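Local atomic coordinates of thioesterase domain-containing protein (Chromobacterium violaceum, PDB entry 4RMM), a protein that is of unestablished function but, as a member of the PaaI-type thioesterases of the hotdog superfamily, may hydrolyse acyl-CoA thioesters. Residues 17-20 with 21-24; 6-9 with 10-14. All blocks are in the same frame, centred on the assembly; numbering follows the deposited sequence.

Contact 1 of 2, residues 17-20 with 21-24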
loop_
_atom_site.group_PDB
_atom_site.type_symbol
_atom_site.label_atom_id
_atom_site.label_comp_id
_atom_site.label_asym_id
_atom_site.label_seq_id
_atom_site.Cartn_x
_atom_site.Cartn_y
_atom_site.Cartn_z
ATOM N N TYR A 17 8.560 -13.177 -15.630
ATOM C CA TYR A 17 8.538 -12.405 -14.390
ATOM C C TYR A 17 9.025 -10.970 -14.573
ATOM O O TYR A 17 8.339 -10.016 -14.211
ATOM C CB TYR A 17 9.406 -13.088 -13.327
ATOM C CG TYR A 17 9.089 -14.550 -13.091
ATOM C CD1 TYR A 17 7.788 -14.969 -12.829
ATOM C CD2 TYR A 17 10.100 -15.511 -13.101
ATOM C CE1 TYR A 17 7.499 -16.307 -12.579
ATOM C CE2 TYR A 17 9.821 -16.851 -12.851
ATOM C CZ TYR A 17 8.520 -17.241 -12.592
ATOM O OH TYR A 17 8.236 -18.563 -12.336
ATOM N N ALA A 18 10.217 -10.832 -15.142
ATOM C CA ALA A 18 10.845 -9.534 -15.367
ATOM C C ALA A 18 9.956 -8.445 -15.970
ATOM O O ALA A 18 9.929 -7.319 -15.473
ATOM C CB ALA A 18 12.094 -9.717 -16.228
ATOM N N GLU A 19 9.233 -8.766 -17.038
ATOM C CA GLU A 19 8.390 -7.762 -17.675
ATOM C C GLU A 19 6.919 -7.792 -17.288
ATOM O O GLU A 19 6.208 -6.806 -17.485
ATOM C CB GLU A 19 8.524 -7.848 -19.196
ATOM C CG GLU A 19 9.910 -7.488 -19.698
ATOM C CD GLU A 19 9.960 -7.333 -21.201
ATOM O OE1 GLU A 19 9.594 -8.295 -21.910
ATOM O OE2 GLU A 19 10.366 -6.250 -21.674
ATOM N N ILE A 20 6.458 -8.912 -16.741
ATOM C CA ILE A 20 5.061 -9.010 -16.335
ATOM C C ILE A 20 4.793 -7.909 -15.313
ATOM O O ILE A 20 3.677 -7.404 -15.199
ATOM C CB ILE A 20 4.750 -10.391 -15.704
ATOM C CG1 ILE A 20 3.256 -10.507 -15.406
ATOM C CG2 ILE A 20 5.546 -10.577 -14.426
ATOM C CD1 ILE A 20 2.847 -11.859 -14.878
ATOM N N VAL A 21 5.842 -7.532 -14.591
ATOM C CA VAL A 21 5.764 -6.495 -13.573
ATOM C C VAL A 21 6.295 -5.176 -14.112
ATOM O O VAL A 21 6.076 -4.118 -13.519
ATOM C CB VAL A 21 6.588 -6.887 -12.348
ATOM C CG1 VAL A 21 5.992 -8.117 -11.710
ATOM C CG2 VAL A 21 8.018 -7.176 -12.757
ATOM N N ASP A 22 7.000 -5.254 -15.237
ATOM C CA ASP A 22 7.571 -4.076 -15.871
ATOM C C ASP A 22 6.412 -3.112 -16.105
ATOM O O ASP A 22 6.520 -1.909 -15.867
ATOM C CB ASP A 22 8.235 -4.466 -17.193
ATOM C CG ASP A 22 9.234 -3.435 -17.663
ATOM O OD1 ASP A 22 8.855 -2.248 -17.743
ATOM O OD2 ASP A 22 10.391 -3.809 -17.955
ATOM N N ALA A 23 5.292 -3.670 -16.549
ATOM C CA ALA A 23 4.102 -2.885 -16.784
ATOM C C ALA A 23 3.005 -2.967 -15.661
ATOM O O ALA A 23 1.835 -3.141 -15.989
ATOM C CB ALA A 23 3.498 -3.233 -18.187
ATOM N N LEU A 24 3.393 -2.881 -14.367
ATOM C CA LEU A 24 2.504 -2.820 -13.145
ATOM C C LEU A 24 3.319 -1.890 -12.210
ATOM O O LEU A 24 4.541 -2.010 -12.169
ATOM C CB LEU A 24 2.283 -4.197 -12.443
ATOM C CG LEU A 24 1.290 -5.199 -13.077
ATOM C CD1 LEU A 24 1.464 -6.591 -12.470
ATOM C CD2 LEU A 24 -0.146 -4.704 -12.901
#
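E19 O meets the backbone of the following residues twice as helix 17-20 ends: D22 N lies 2.8 Å from E19 O in a bent, weak hydrogen bond (125° at the hydrogen), and the bond from A23 N to E19 O is straighter but long, 3.4 Å, and also weak. One carbonyl is thus shared by two amides, neither holding it firmly. The chain then bends in a type I beta turn from V21 to L24, whose own bond runs from L24 N to V21 O. Together, short helix and turn form part of the N-terminal segment that lies over the end of the long helix 67-80 of the hotdog fold and beside strand 33-35. The aliphatic side chains of I20, V21 and L24 face that side. CG2 of I20 packs against CG1 of V21 at 3.7 Å, the two side chains crossing at a slant. With V21 CG1 anti to the carbonyl carbon (chi1 -64°), CG2 falls between N and C, in van der Waals contact with Y17 O at 3.2 Å. From the turn, L24 CD1 reaches back to I20 O at 3.6 Å, a contact of the same kind. Outside these residues, I20 also touches W80, V21 rests on M34, and L24 meets I76. The acidic pair lies on the exposed face: E19 and D22 run side by side, CB to CB 3.9 Å, with carboxylate planes 78° apart. E19 OE2 and D22 OD2 are 4.4 Å apart, a like-charge approach that probably costs some energy.

Contact 2 of 2, residues 6-9 with 10-14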
loop_
_atom_site.group_PDB
_atom_site.type_symbol
_atom_site.label_atom_id
_atom_site.label_comp_id
_atom_site.label_asym_id
_atom_site.label_seq_id
_atom_site.Cartn_x
_atom_site.Cartn_y
_atom_site.Cartn_z
ATOM N N GLN A 6 -5.074 -9.645 -21.687
ATOM C CA GLN A 6 -4.796 -10.959 -22.253
ATOM C C GLN A 6 -3.315 -11.294 -22.140
ATOM O O GLN A 6 -2.947 -12.434 -21.867
ATOM C CB GLN A 6 -5.229 -11.005 -23.721
ATOM C CG GLN A 6 -4.907 -12.316 -24.430
ATOM C CD GLN A 6 -5.408 -13.532 -23.669
ATOM O OE1 GLN A 6 -6.564 -13.584 -23.251
ATOM N NE2 GLN A 6 -4.537 -14.522 -23.494
ATOM N N ARG A 7 -2.465 -10.296 -22.349
ATOM C CA ARG A 7 -1.027 -10.506 -22.263
ATOM C C ARG A 7 -0.632 -11.211 -20.971
ATOM O O ARG A 7 0.386 -11.896 -20.926
ATOM C CB ARG A 7 -0.284 -9.171 -22.371
ATOM C CG ARG A 7 -0.116 -8.668 -23.792
ATOM C CD ARG A 7 0.611 -7.333 -23.832
ATOM N NE ARG A 7 1.151 -7.055 -25.162
ATOM C CZ ARG A 7 1.732 -5.913 -25.520
ATOM N NH1 ARG A 7 1.851 -4.920 -24.647
ATOM N NH2 ARG A 7 2.206 -5.766 -26.751
ATOM N N PHE A 8 -1.436 -11.049 -19.924
ATOM C CA PHE A 8 -1.131 -11.681 -18.647
ATOM C C PHE A 8 -1.060 -13.195 -18.777
ATOM O O PHE A 8 -0.036 -13.801 -18.468
ATOM C CB PHE A 8 -2.178 -11.328 -17.590
ATOM C CG PHE A 8 -1.876 -11.910 -16.239
ATOM C CD1 PHE A 8 -0.809 -11.434 -15.487
ATOM C CD2 PHE A 8 -2.619 -12.974 -15.742
ATOM C CE1 PHE A 8 -0.485 -12.010 -14.261
ATOM C CE2 PHE A 8 -2.302 -13.556 -14.519
ATOM C CZ PHE A 8 -1.233 -13.073 -13.779
ATOM N N ALA A 9 -2.159 -13.800 -19.221
ATOM C CA ALA A 9 -2.222 -15.247 -19.397
ATOM C C ALA A 9 -1.054 -15.681 -20.271
ATOM O O ALA A 9 -0.509 -16.776 -20.117
ATOM C CB ALA A 9 -3.539 -15.632 -20.052
ATOM N N ASP A 10 -0.680 -14.796 -21.190
ATOM C CA ASP A 10 0.421 -15.032 -22.110
ATOM C C ASP A 10 1.772 -14.932 -21.402
ATOM O O ASP A 10 2.694 -15.695 -21.696
ATOM C CB ASP A 10 0.348 -14.018 -23.255
ATOM C CG ASP A 10 1.651 -13.899 -24.015
ATOM O OD1 ASP A 10 2.150 -14.927 -24.518
ATOM O OD2 ASP A 10 2.175 -12.769 -24.108
ATOM N N LEU A 11 1.887 -13.989 -20.472
ATOM C CA LEU A 11 3.128 -13.804 -19.731
ATOM C C LEU A 11 3.271 -14.787 -18.576
ATOM O O LEU A 11 4.379 -15.042 -18.110
ATOM C CB LEU A 11 3.233 -12.367 -19.212
ATOM C CG LEU A 11 3.933 -11.373 -20.146
ATOM C CD1 LEU A 11 3.222 -11.322 -21.486
ATOM C CD2 LEU A 11 3.962 -9.998 -19.505
ATOM N N ARG A 12 2.156 -15.340 -18.109
ATOM C CA ARG A 12 2.213 -16.313 -17.025
ATOM C C ARG A 12 2.837 -17.581 -17.584
ATOM O O ARG A 12 3.885 -18.034 -17.125
ATOM C CB ARG A 12 0.817 -16.651 -16.508
ATOM C CG ARG A 12 0.832 -17.682 -15.391
ATOM C CD ARG A 12 -0.487 -18.413 -15.291
ATOM N NE ARG A 12 -1.612 -17.493 -15.403
ATOM C CZ ARG A 12 -2.871 -17.812 -15.127
ATOM N NH1 ARG A 12 -3.173 -19.038 -14.715
ATOM N NH2 ARG A 12 -3.827 -16.905 -15.267
ATOM N N ASP A 13 2.172 -18.146 -18.586
ATOM C CA ASP A 13 2.631 -19.364 -19.238
ATOM C C ASP A 13 4.086 -19.242 -19.679
ATOM O O ASP A 13 4.818 -20.229 -19.718
ATOM C CB ASP A 13 1.749 -19.663 -20.451
ATOM C CG ASP A 13 2.179 -20.913 -21.189
ATOM O OD1 ASP A 13 2.160 -22.000 -20.578
ATOM O OD2 ASP A 13 2.537 -20.810 -22.381
ATOM N N ARG A 14 4.500 -18.023 -20.003
ATOM C CA ARG A 14 5.861 -17.761 -20.453
ATOM C C ARG A 14 6.809 -17.482 -19.285
ATOM O O ARG A 14 8.009 -17.291 -19.484
ATOM C CB ARG A 14 5.860 -16.572 -21.417
ATOM C CG ARG A 14 7.191 -16.314 -22.105
ATOM C CD ARG A 14 7.088 -15.133 -23.061
ATOM N NE ARG A 14 8.286 -14.985 -23.885
ATOM C CZ ARG A 14 8.439 -14.050 -24.817
ATOM N NH1 ARG A 14 7.469 -13.174 -25.047
ATOM N NH2 ARG A 14 9.561 -13.992 -25.524
#
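F8 and R12, one turn apart on the short N-terminal alpha-helix 6-13, meet through the ring and the guanidinium group. This helix belongs to the segment that packs near the C-terminal end of helix 67-80, the long helix of the hotdog fold. Both side chains leave the backbone with CG anti to N (chi1 -178° for F8), and R12 then bends at chi3, which brings its guanidinium to the ring. NH2 of R12 comes within 3.8 Å of F8 CE2, with the two planes 57° apart, so the groups meet at a slant and do not stack. NH2 also has a weak hydrogen bond to the carbonyl of R82, whereas NE, which the contact buries, has no polar partner in the model. F8 reaches on to M79, and R12 to W80. On a neighbouring flank L11 lies over the preceding turn, its CB 3.4 Å from R7 O, and its side chain extends to I20. D10 takes an exposed flank, its CB 3.2 Å from R7 O. Under the side chains runs the i to i+4 ladder. Its end bonds, D10 N to Q6 O and D13 N to A9 O, are weak. L11 N, which also makes a weak bond to F8 O, has its main bond to R7 O at 2.6 Å, and R12 N binds F8 O at 2.7 Å.

How the contacts relate
From the N terminus the chain first forms contact 2, a helical turn bonded to the next within helix 6-13; a short link then leads into helix 17-20, and contact 1 follows where that helix gives way to a turn. Both are local and in series: neither encloses a long loop, and they neither nest nor cross. Their centres are 11 Å apart, and I20 joins them, its CD1 lying 3.4 Å from F8 CE1. Both contacts reach the C-terminal part of helix 67-80. Contact 1 also reaches strand 33-35, the edge strand of the sheet within this chain, toward which the chain then continues.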